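Local coordinates for putative lipoprotein (Bacteroides thetaiotaomicron, PDB 4Q1Z) that is of unknown function but is probably a membrane-anchored lipoprotein, built of two beta-rich domains and belonging to the DUF4876 family, at residues S260-A265 / A313-S318; I113-S118 / T334-T339; L152-A157 / A322-G327; C341-A346 / G381-M386. All blocks are in the same frame, centred on the assembly; numbering follows the deposited sequence.

Interaction 1 (S260-A265 / A313-S318); sequences SVFGGA and AVNNES
G264 and A313 join the two loops by a backbone bond. A313 N donates to G264 O at 3.0 Å. This is the tight, buried part of the contact. The methyl CB of A313 rests 3.7 Å from G263 CA. A side chain on G263 would collide with the backbone of A313 and V314. Its positive phi also suits a residue without one. G263 closes a type I turn that starts at S260, with G263 N bonded to S260 O.

The other side is looser and faces solvent. The side chains of the exposed F262 and of N315 cross obliquely, yet ring and amide planes are only 17° apart. ND2 of N315 comes within 3.4 Å of F262 CD1. A water sits 2.9 Å from both G263 O and N315 OD1. It has more acceptors nearby than protons, so these bonds may not all form at once.

The contact carries on from a strand pair. Strand 265-269 begins at A265, and its antiparallel neighbour 307-312, outermost in the sheet, runs out just before A313. Beyond them A265 is backbone-bonded to L152, at the end of strand 148-152, and V314 to T334.

Interaction 2 (I113-S118 / T334-T339); sequences IYYCGS and TWVGAT
V336 meets Y115 and C116, and these three residues bury most of the surface in the contact. The ends of the Y115 and V336 side chains reach toward each other tip to tip. Y115 OH is 3.7 Å from V336 CG2. The same hydroxyl lies 3.6 Å from W335 CA. With CG between the backbone N and the carbonyl carbon, chi1 59°, the Y115 ring starts out on a course that ends with its hydroxyl at V336.

The hydroxyl of Y115 does not bond directly to the backbone of V336, because the angle is poor. A water joins them instead. It lies 2.7 Å from Y115 OH, at the edge of the ring and in its plane. It accepts from V336 N at 3.0 Å. The tyrosine hydroxyl and a loop N-H thus share one water, while the methyl CG2 packs beside them.

C116 points toward the loop. Its SG touches V336 CG2 at 4.0 Å, so this methyl is shared by the thiol and the tyrosine tip. Its CB lies 3.7 Å from A338 O. Farther along, the backbones of C116 and T339 run close, with CA atoms 5.0 Å apart. C116 is also backbone-bonded to Y340, and W335 makes a cation-pi contact with R380.

Y115 and C116 directly follow strand 108-114, and residues 334-339 belong to the long loop before strand 344-347. These two strands are antiparallel neighbours. The contact is loop packing at the end of such a pair in a mixed beta sheet, part apolar and part water-bridged.

Interaction 3 (L152-A157 / A322-G327); sequences LTPGTA and AKRVPG
R324 lays its side chain over residues T153 to A157. CB sits 3.3 Å from T153 O and also touches the ring carbon CD of P154. The chain then bends at chi2 (-93°), and the guanidinium meets two successive carbonyls with its edge. NE donates to P154 O at 2.8 Å, nearly in line with the carbonyl bond. NH2 donates to G155 O at 3.0 Å, with an N-H...O angle of 171° but from above the carbonyl plane. Both oxygens lie close to the guanidinium plane. The backbone N of A157 lies over one face, 3.4 Å above it. A cis peptide bond precedes P154.

Apolar contacts flank the arginine. L152 CD1 meets V325 CG2 at 3.8 Å, the side chains crossing at about a right angle. A157 CB lies 4.0 Å from A322 CB.

R324 also binds G263 O and A313 O and makes a salt bridge with E312. A methionine in its place would probably leave the P154 and G155 carbonyls without their donors and E312 without this positive mate. One side chain thus serves two roles: it probably helps balance the charge of E312 while holding two successive carbonyls of 152-157 to a loop far away in sequence.

Interaction 4 (C341-A346 / G381-M386); sequences CGLGIA and GVVPVM
L343 lies over the backbone of G381 and V382. Its CB is 3.5 Å from V382 O. CG stands anti to the carbonyl carbon (chi1 -54°), which carries the branch toward G381, and CD1 lies 3.6 Å from G381 O. CD2 meets V383 CG2 at 4.1 Å. An alanine here would probably open a gap beside G381 and leave the V383 methyl without its leucine partner.

V382 turns its CG2 to the other strand. This methyl packs 3.6 Å from G344 O and 3.9 Å from A346 CB. P384, two residues on, brings its ring against 342-344. Its ring carbon CG sits 3.7 Å from G344 N, and CD lies against G342 O. A side chain on G344 would point at this ring.

Two backbone bonds pair G344 with V382. G344 N donates to V382 O at 2.9 Å. V382 N donates to G344 O at 3.1 Å. The touching parts run 93° apart, so the pairing is brief. I345 is also backbone-bonded to I113.

G381 and V382 both face G344. G381 has a positive phi, which favours glycine. This is a G1 beta bulge, set where outermost strand 378-382 ends against its antiparallel neighbour 344-347.

How the interactions relate
Interactions 1, 2 and 4 form a chain of touching contacts, and interaction 3 joins at the interaction 1 end. Centres of 1 and 2, and of 2 and 4, are each about 7 Å apart; those of 1 and 3 are about 9 Å apart. Interactions 3 and 4 are the most distant, at about 21 Å between centres. Along the sequence, interaction 2 spans both 3 and 1, while 4 follows them all. Interactions 1 to 3 all use the long loop between strands 307-312 and 344-347. That loop thus runs from one edge strand of the mixed sheet to the strand next to the other edge, 378-382.

Interaction 1 (S260-A265 / A313-S318)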
loop_
_atom_site.group_PDB
_atom_site.type_symbol
_atom_site.label_atom_id
_atom_site.label_comp_id
_atom_site.label_asym_id
_atom_site.label_seq_id
_atom_site.Cartn_x
_atom_site.Cartn_y
_atom_site.Cartn_z
ATOM N N SER A 260 -15.123 5.674 -10.153
ATOM C CA SER A 260 -15.195 6.985 -10.822
ATOM C C SER A 260 -13.970 7.279 -11.714
ATOM O O SER A 260 -12.827 7.256 -11.233
ATOM C CB SER A 260 -15.350 8.095 -9.785
ATOM O OG SER A 260 -15.910 9.262 -10.357
ATOM N N VAL A 261 -14.221 7.553 -13.018
ATOM C CA VAL A 261 -13.184 7.928 -13.993
ATOM C C VAL A 261 -12.689 9.377 -13.636
ATOM O O VAL A 261 -11.655 9.827 -14.140
ATOM C CB VAL A 261 -13.627 7.761 -15.482
ATOM C CG1 VAL A 261 -13.986 6.303 -15.803
ATOM C CG2 VAL A 261 -14.777 8.699 -15.852
ATOM N N PHE A 262 -13.397 10.066 -12.707
ATOM C CA PHE A 262 -12.992 11.366 -12.169
ATOM C C PHE A 262 -12.115 11.235 -10.927
ATOM O O PHE A 262 -11.773 12.237 -10.341
ATOM C CB PHE A 262 -14.217 12.180 -11.767
ATOM C CG PHE A 262 -15.087 12.650 -12.892
ATOM C CD1 PHE A 262 -14.691 13.708 -13.703
ATOM C CD2 PHE A 262 -16.328 12.068 -13.118
ATOM C CE1 PHE A 262 -15.511 14.160 -14.746
ATOM C CE2 PHE A 262 -17.159 12.528 -14.149
ATOM C CZ PHE A 262 -16.746 13.574 -14.955
ATOM N N GLY A 263 -11.823 10.025 -10.485
ATOM C CA GLY A 263 -11.087 9.780 -9.257
ATOM C C GLY A 263 -12.022 9.254 -8.195
ATOM O O GLY A 263 -13.063 9.860 -7.891
ATOM N N GLY A 264 -11.659 8.094 -7.666
ATOM C CA GLY A 264 -12.389 7.442 -6.587
ATOM C C GLY A 264 -11.602 7.525 -5.301
ATOM O O GLY A 264 -10.440 7.942 -5.314
ATOM N N ALA A 265 -12.257 7.176 -4.174
ATOM C CA ALA A 265 -11.649 7.112 -2.845
ATOM C C ALA A 265 -11.467 5.613 -2.533
ATOM O O ALA A 265 -12.451 4.871 -2.480
ATOM C CB ALA A 265 -12.519 7.823 -1.817
ATOM N N ALA A 313 -8.598 10.146 -4.599
ATOM C CA ALA A 313 -8.442 10.754 -5.923
ATOM C C ALA A 313 -9.702 11.547 -6.223
ATOM O O ALA A 313 -10.799 11.216 -5.726
ATOM C CB ALA A 313 -8.143 9.724 -7.002
ATOM N N VAL A 314 -9.511 12.683 -6.928
ATOM C CA VAL A 314 -10.553 13.651 -7.285
ATOM C C VAL A 314 -10.336 14.137 -8.730
ATOM O O VAL A 314 -9.314 13.814 -9.346
ATOM C CB VAL A 314 -10.612 14.850 -6.296
ATOM C CG1 VAL A 314 -11.062 14.431 -4.889
ATOM C CG2 VAL A 314 -9.299 15.626 -6.270
ATOM N N ASN A 315 -11.327 14.894 -9.260
ATOM C CA ASN A 315 -11.400 15.456 -10.611
ATOM C C ASN A 315 -10.166 16.258 -10.984
ATOM O O ASN A 315 -9.601 16.039 -12.044
ATOM C CB ASN A 315 -12.636 16.368 -10.750
ATOM C CG ASN A 315 -13.982 15.767 -10.443
ATOM O OD1 ASN A 315 -14.205 15.117 -9.421
ATOM N ND2 ASN A 315 -14.940 16.065 -11.285
ATOM N N ASN A 316 -9.786 17.218 -10.127
ATOM C CA ASN A 316 -8.661 18.138 -10.318
ATOM C C ASN A 316 -8.300 18.792 -8.997
ATOM O O ASN A 316 -8.848 18.406 -7.969
ATOM C CB ASN A 316 -8.986 19.201 -11.374
ATOM C CG ASN A 316 -10.369 19.752 -11.280
ATOM O OD1 ASN A 316 -10.772 20.302 -10.263
ATOM N ND2 ASN A 316 -11.150 19.543 -12.324
ATOM N N GLU A 317 -7.399 19.784 -9.018
ATOM C CA GLU A 317 -6.921 20.470 -7.813
ATOM C C GLU A 317 -7.998 21.346 -7.105
ATOM O O GLU A 317 -7.742 21.820 -5.987
ATOM C CB GLU A 317 -5.666 21.309 -8.110
ATOM C CG GLU A 317 -5.729 22.173 -9.363
ATOM C CD GLU A 317 -5.302 21.498 -10.653
ATOM O OE1 GLU A 317 -6.147 20.798 -11.260
ATOM O OE2 GLU A 317 -4.134 21.687 -11.070
ATOM N N SER A 318 -9.201 21.502 -7.712
ATOM C CA SER A 318 -10.293 22.314 -7.164
ATOM C C SER A 318 -11.176 21.564 -6.182
ATOM O O SER A 318 -11.985 22.193 -5.497
ATOM C CB SER A 318 -11.169 22.852 -8.290
ATOM O OG SER A 318 -12.236 21.967 -8.613
HETATM O O HOH W 1 -14.161 12.550 -8.168
#

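Interaction 2 (I113-S118 / T334-T339)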
loop_
_atom_site.group_PDB
_atom_site.type_symbol
_atom_site.label_atom_id
_atom_site.label_comp_id
_atom_site.label_asym_id
_atom_site.label_seq_id
_atom_site.Cartn_x
_atom_site.Cartn_y
_atom_site.Cartn_z
ATOM N N ILE A 113 -2.000 3.430 -9.149
ATOM C CA ILE A 113 -3.439 3.352 -9.434
ATOM C C ILE A 113 -3.751 4.024 -10.792
ATOM O O ILE A 113 -3.317 5.156 -11.046
ATOM C CB ILE A 113 -4.308 3.978 -8.272
ATOM C CG1 ILE A 113 -3.979 3.353 -6.882
ATOM C CG2 ILE A 113 -5.813 3.878 -8.594
ATOM C CD1 ILE A 113 -4.582 4.072 -5.634
ATOM N N TYR A 114 -4.520 3.325 -11.656
ATOM C CA TYR A 114 -4.958 3.857 -12.946
ATOM C C TYR A 114 -6.468 3.686 -13.021
ATOM O O TYR A 114 -6.950 2.567 -12.908
ATOM C CB TYR A 114 -4.202 3.193 -14.091
ATOM C CG TYR A 114 -4.736 3.497 -15.474
ATOM C CD1 TYR A 114 -4.952 4.814 -15.893
ATOM C CD2 TYR A 114 -4.947 2.479 -16.397
ATOM C CE1 TYR A 114 -5.399 5.098 -17.182
ATOM C CE2 TYR A 114 -5.408 2.752 -17.676
ATOM C CZ TYR A 114 -5.647 4.059 -18.060
ATOM O OH TYR A 114 -6.105 4.308 -19.328
ATOM N N TYR A 115 -7.219 4.804 -13.138
ATOM C CA TYR A 115 -8.693 4.811 -13.052
ATOM C C TYR A 115 -9.479 5.614 -14.111
ATOM O O TYR A 115 -10.702 5.445 -14.185
ATOM C CB TYR A 115 -9.103 5.408 -11.676
ATOM C CG TYR A 115 -8.603 6.823 -11.410
ATOM C CD1 TYR A 115 -9.268 7.931 -11.937
ATOM C CD2 TYR A 115 -7.501 7.057 -10.586
ATOM C CE1 TYR A 115 -8.793 9.224 -11.736
ATOM C CE2 TYR A 115 -7.037 8.351 -10.348
ATOM C CZ TYR A 115 -7.696 9.435 -10.917
ATOM O OH TYR A 115 -7.273 10.726 -10.696
ATOM N N CYS A 116 -8.841 6.539 -14.842
ATOM C CA CYS A 116 -9.613 7.485 -15.656
ATOM C C CYS A 116 -10.048 6.947 -17.043
ATOM O O CYS A 116 -10.789 7.636 -17.770
ATOM C CB CYS A 116 -8.878 8.815 -15.779
ATOM S SG CYS A 116 -7.419 8.741 -16.842
ATOM N N GLY A 117 -9.608 5.746 -17.392
ATOM C CA GLY A 117 -9.917 5.216 -18.705
ATOM C C GLY A 117 -9.030 5.833 -19.772
ATOM O O GLY A 117 -8.193 6.704 -19.482
ATOM N N SER A 118 -9.182 5.363 -21.013
ATOM C CA SER A 118 -8.396 5.841 -22.145
ATOM C C SER A 118 -9.295 6.028 -23.369
ATOM O O SER A 118 -10.485 5.716 -23.300
ATOM C CB SER A 118 -7.261 4.868 -22.437
ATOM O OG SER A 118 -7.742 3.537 -22.493
ATOM N N THR A 334 -5.445 13.704 -4.670
ATOM C CA THR A 334 -4.586 13.433 -5.847
ATOM C C THR A 334 -5.507 13.449 -7.060
ATOM O O THR A 334 -6.721 13.418 -6.880
ATOM C CB THR A 334 -3.729 12.161 -5.694
ATOM O OG1 THR A 334 -2.734 12.157 -6.717
ATOM C CG2 THR A 334 -4.540 10.886 -5.726
ATOM N N TRP A 335 -4.966 13.596 -8.271
ATOM C CA TRP A 335 -5.783 13.736 -9.492
ATOM C C TRP A 335 -4.927 13.571 -10.734
ATOM O O TRP A 335 -3.703 13.506 -10.634
ATOM C CB TRP A 335 -6.482 15.141 -9.528
ATOM C CG TRP A 335 -5.520 16.301 -9.631
ATOM C CD1 TRP A 335 -5.015 16.848 -10.778
ATOM C CD2 TRP A 335 -4.852 16.965 -8.542
ATOM N NE1 TRP A 335 -4.084 17.819 -10.474
ATOM C CE2 TRP A 335 -3.966 17.917 -9.109
ATOM C CE3 TRP A 335 -4.916 16.851 -7.141
ATOM C CZ2 TRP A 335 -3.179 18.780 -8.320
ATOM C CZ3 TRP A 335 -4.110 17.676 -6.361
ATOM C CH2 TRP A 335 -3.272 18.644 -6.948
ATOM N N VAL A 336 -5.580 13.529 -11.911
ATOM C CA VAL A 336 -4.932 13.469 -13.220
ATOM C C VAL A 336 -5.530 14.604 -14.061
ATOM O O VAL A 336 -5.030 14.914 -15.144
ATOM C CB VAL A 336 -4.969 12.095 -13.932
ATOM C CG1 VAL A 336 -4.177 11.066 -13.155
ATOM C CG2 VAL A 336 -6.391 11.626 -14.210
ATOM N N GLY A 337 -6.575 15.224 -13.525
ATOM C CA GLY A 337 -7.207 16.409 -14.086
ATOM C C GLY A 337 -8.085 16.243 -15.291
ATOM O O GLY A 337 -8.633 17.223 -15.774
ATOM N N ALA A 338 -8.232 15.027 -15.783
ATOM C CA ALA A 338 -9.090 14.755 -16.935
ATOM C C ALA A 338 -9.560 13.323 -16.946
ATOM O O ALA A 338 -8.919 12.459 -16.350
ATOM C CB ALA A 338 -8.344 15.054 -18.224
ATOM N N THR A 339 -10.684 13.072 -17.631
ATOM C CA THR A 339 -11.184 11.731 -17.839
ATOM C C THR A 339 -10.679 11.250 -19.200
ATOM O O THR A 339 -10.496 12.055 -20.128
ATOM C CB THR A 339 -12.714 11.649 -17.722
ATOM O OG1 THR A 339 -13.362 12.395 -18.760
ATOM C CG2 THR A 339 -13.215 12.041 -16.357
HETATM O O HOH W 2 -8.499 12.881 -11.748
#

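Interaction 3 (L152-A157 / A322-G327)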
loop_
_atom_site.group_PDB
_atom_site.type_symbol
_atom_site.label_atom_id
_atom_site.label_comp_id
_atom_site.label_asym_id
_atom_site.label_seq_id
_atom_site.Cartn_x
_atom_site.Cartn_y
_atom_site.Cartn_z
ATOM N N LEU A 152 -15.033 4.342 -1.576
ATOM C CA LEU A 152 -15.937 5.035 -0.661
ATOM C C LEU A 152 -16.956 5.856 -1.412
ATOM O O LEU A 152 -16.752 6.179 -2.576
ATOM C CB LEU A 152 -15.174 5.949 0.356
ATOM C CG LEU A 152 -13.893 5.443 1.046
ATOM C CD1 LEU A 152 -13.389 6.477 1.969
ATOM C CD2 LEU A 152 -14.126 4.163 1.850
ATOM N N THR A 153 -18.031 6.233 -0.706
ATOM C CA THR A 153 -19.091 7.108 -1.186
ATOM C C THR A 153 -18.866 8.563 -0.661
ATOM O O THR A 153 -18.356 8.723 0.460
ATOM C CB THR A 153 -20.468 6.570 -0.758
ATOM O OG1 THR A 153 -21.491 7.259 -1.497
ATOM C CG2 THR A 153 -20.727 6.710 0.730
ATOM N N PRO A 154 -19.292 9.631 -1.393
ATOM C CA PRO A 154 -19.864 9.657 -2.767
ATOM C C PRO A 154 -18.853 9.127 -3.781
ATOM O O PRO A 154 -17.703 9.542 -3.703
ATOM C CB PRO A 154 -20.158 11.160 -2.989
ATOM C CG PRO A 154 -20.222 11.746 -1.605
ATOM C CD PRO A 154 -19.170 11.001 -0.860
ATOM N N GLY A 155 -19.264 8.185 -4.650
ATOM C CA GLY A 155 -18.438 7.584 -5.702
ATOM C C GLY A 155 -17.561 8.593 -6.412
ATOM O O GLY A 155 -16.345 8.427 -6.455
ATOM N N THR A 156 -18.175 9.688 -6.913
ATOM C CA THR A 156 -17.486 10.851 -7.492
ATOM C C THR A 156 -17.453 11.950 -6.448
ATOM O O THR A 156 -18.448 12.180 -5.776
ATOM C CB THR A 156 -18.167 11.334 -8.780
ATOM O OG1 THR A 156 -18.461 10.206 -9.613
ATOM C CG2 THR A 156 -17.312 12.371 -9.544
ATOM N N ALA A 157 -16.325 12.629 -6.311
ATOM C CA ALA A 157 -16.155 13.716 -5.344
ATOM C C ALA A 157 -17.204 14.825 -5.554
ATOM O O ALA A 157 -17.525 15.196 -6.689
ATOM C CB ALA A 157 -14.750 14.292 -5.434
ATOM N N ALA A 322 -14.252 18.616 -1.289
ATOM C CA ALA A 322 -15.115 17.541 -1.730
ATOM C C ALA A 322 -14.544 16.136 -1.338
ATOM O O ALA A 322 -14.812 15.136 -2.016
ATOM C CB ALA A 322 -15.287 17.648 -3.235
ATOM N N LYS A 323 -13.779 16.070 -0.232
ATOM C CA LYS A 323 -13.163 14.828 0.266
ATOM C C LYS A 323 -14.169 13.869 0.934
ATOM O O LYS A 323 -15.097 14.322 1.606
ATOM C CB LYS A 323 -12.048 15.167 1.272
ATOM C CG LYS A 323 -10.759 15.595 0.597
ATOM C CD LYS A 323 -9.608 15.963 1.544
ATOM C CE LYS A 323 -9.188 14.947 2.616
ATOM N NZ LYS A 323 -8.863 13.584 2.097
ATOM N N ARG A 324 -13.963 12.543 0.768
ATOM C CA ARG A 324 -14.777 11.503 1.413
ATOM C C ARG A 324 -13.877 10.509 2.189
ATOM O O ARG A 324 -14.390 9.642 2.898
ATOM C CB ARG A 324 -15.740 10.771 0.444
ATOM C CG ARG A 324 -15.150 10.139 -0.828
ATOM C CD ARG A 324 -15.251 11.123 -1.960
ATOM N NE ARG A 324 -15.118 10.500 -3.267
ATOM C CZ ARG A 324 -14.053 10.580 -4.056
ATOM N NH1 ARG A 324 -12.961 11.218 -3.651
ATOM N NH2 ARG A 324 -14.067 10.015 -5.253
ATOM N N VAL A 325 -12.546 10.654 2.096
ATOM C CA VAL A 325 -11.635 9.835 2.887
ATOM C C VAL A 325 -11.429 10.609 4.211
ATOM O O VAL A 325 -11.078 11.808 4.183
ATOM C CB VAL A 325 -10.269 9.482 2.191
ATOM C CG1 VAL A 325 -9.365 8.668 3.113
ATOM C CG2 VAL A 325 -10.469 8.733 0.879
ATOM N N PRO A 326 -11.624 9.954 5.377
ATOM C CA PRO A 326 -11.323 10.639 6.641
ATOM C C PRO A 326 -9.856 11.130 6.669
ATOM O O PRO A 326 -8.937 10.402 6.265
ATOM C CB PRO A 326 -11.605 9.560 7.688
ATOM C CG PRO A 326 -12.538 8.579 6.994
ATOM C CD PRO A 326 -12.029 8.550 5.607
ATOM N N GLY A 327 -9.681 12.393 7.089
ATOM C CA GLY A 327 -8.414 13.120 7.152
ATOM C C GLY A 327 -7.255 12.388 7.794
ATOM O O GLY A 327 -6.111 12.559 7.362
#

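Interaction 4 (C341-A346 / G381-M386)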
loop_
_atom_site.group_PDB
_atom_site.type_symbol
_atom_site.label_atom_id
_atom_site.label_comp_id
_atom_site.label_asym_id
_atom_site.label_seq_id
_atom_site.Cartn_x
_atom_site.Cartn_y
_atom_site.Cartn_z
ATOM N N CYS A 341 -7.813 10.118 -20.343
ATOM C CA CYS A 341 -6.548 10.659 -20.831
ATOM C C CYS A 341 -5.416 9.620 -20.781
ATOM O O CYS A 341 -4.318 9.892 -21.279
ATOM C CB CYS A 341 -6.165 11.950 -20.109
ATOM S SG CYS A 341 -5.891 11.774 -18.339
ATOM N N GLY A 342 -5.718 8.436 -20.245
ATOM C CA GLY A 342 -4.793 7.313 -20.152
ATOM C C GLY A 342 -3.627 7.558 -19.231
ATOM O O GLY A 342 -2.538 7.049 -19.483
ATOM N N LEU A 343 -3.837 8.368 -18.180
ATOM C CA LEU A 343 -2.817 8.717 -17.195
ATOM C C LEU A 343 -3.260 8.312 -15.799
ATOM O O LEU A 343 -4.454 8.355 -15.456
ATOM C CB LEU A 343 -2.479 10.223 -17.230
ATOM C CG LEU A 343 -2.059 10.836 -18.591
ATOM C CD1 LEU A 343 -1.810 12.324 -18.462
ATOM C CD2 LEU A 343 -0.836 10.148 -19.188
ATOM N N GLY A 344 -2.282 7.923 -14.995
ATOM C CA GLY A 344 -2.544 7.503 -13.636
ATOM C C GLY A 344 -1.757 8.269 -12.603
ATOM O O GLY A 344 -1.280 9.381 -12.855
ATOM N N ILE A 345 -1.642 7.653 -11.423
ATOM C CA ILE A 345 -0.953 8.174 -10.249
ATOM C C ILE A 345 0.015 7.079 -9.741
ATOM O O ILE A 345 -0.275 5.884 -9.815
ATOM C CB ILE A 345 -1.964 8.673 -9.152
ATOM C CG1 ILE A 345 -2.937 7.554 -8.697
ATOM C CG2 ILE A 345 -2.726 9.962 -9.605
ATOM C CD1 ILE A 345 -3.588 7.731 -7.387
ATOM N N ALA A 346 1.181 7.494 -9.280
ATOM C CA ALA A 346 2.188 6.567 -8.801
ATOM C C ALA A 346 2.786 7.084 -7.483
ATOM O O ALA A 346 3.135 8.253 -7.391
ATOM C CB ALA A 346 3.269 6.382 -9.870
ATOM N N GLY A 381 -0.515 12.287 -13.099
ATOM C CA GLY A 381 -0.544 12.250 -14.556
ATOM C C GLY A 381 0.600 11.512 -15.219
ATOM O O GLY A 381 1.079 11.950 -16.264
ATOM N N VAL A 382 1.045 10.396 -14.617
ATOM C CA VAL A 382 2.108 9.533 -15.151
ATOM C C VAL A 382 1.513 8.585 -16.201
ATOM O O VAL A 382 0.310 8.325 -16.179
ATOM C CB VAL A 382 2.848 8.720 -14.044
ATOM C CG1 VAL A 382 3.554 9.624 -13.055
ATOM C CG2 VAL A 382 1.917 7.751 -13.319
ATOM N N VAL A 383 2.342 8.048 -17.097
ATOM C CA VAL A 383 1.852 7.029 -18.016
ATOM C C VAL A 383 1.783 5.749 -17.179
ATOM O O VAL A 383 2.821 5.379 -16.612
ATOM C CB VAL A 383 2.702 6.867 -19.301
ATOM C CG1 VAL A 383 2.245 5.653 -20.104
ATOM C CG2 VAL A 383 2.641 8.131 -20.157
ATOM N N PRO A 384 0.588 5.086 -17.045
ATOM C CA PRO A 384 0.500 3.883 -16.191
ATOM C C PRO A 384 1.484 2.800 -16.581
ATOM O O PRO A 384 1.720 2.570 -17.770
ATOM C CB PRO A 384 -0.944 3.426 -16.382
ATOM C CG PRO A 384 -1.654 4.678 -16.706
ATOM C CD PRO A 384 -0.734 5.402 -17.616
ATOM N N VAL A 385 2.132 2.219 -15.558
ATOM C CA VAL A 385 3.097 1.121 -15.691
ATOM C C VAL A 385 2.758 0.079 -14.640
ATOM O O VAL A 385 2.468 0.441 -13.503
ATOM C CB VAL A 385 4.586 1.588 -15.598
ATOM C CG1 VAL A 385 5.545 0.400 -15.513
ATOM C CG2 VAL A 385 4.969 2.483 -16.782
HETATM N N MSE A 386 2.783 -1.214 -15.022
HETATM C CA MSE A 386 2.570 -2.326 -14.090
HETATM C C MSE A 386 3.924 -2.853 -13.601
HETATM O O MSE A 386 4.797 -3.159 -14.428
HETATM C CB MSE A 386 1.758 -3.438 -14.738
HETATM C CG MSE A 386 0.266 -3.248 -14.572
HETATM SE SE MSE A 386 -0.659 -4.361 -15.837
HETATM C CE MSE A 386 -0.488 -6.118 -15.063
#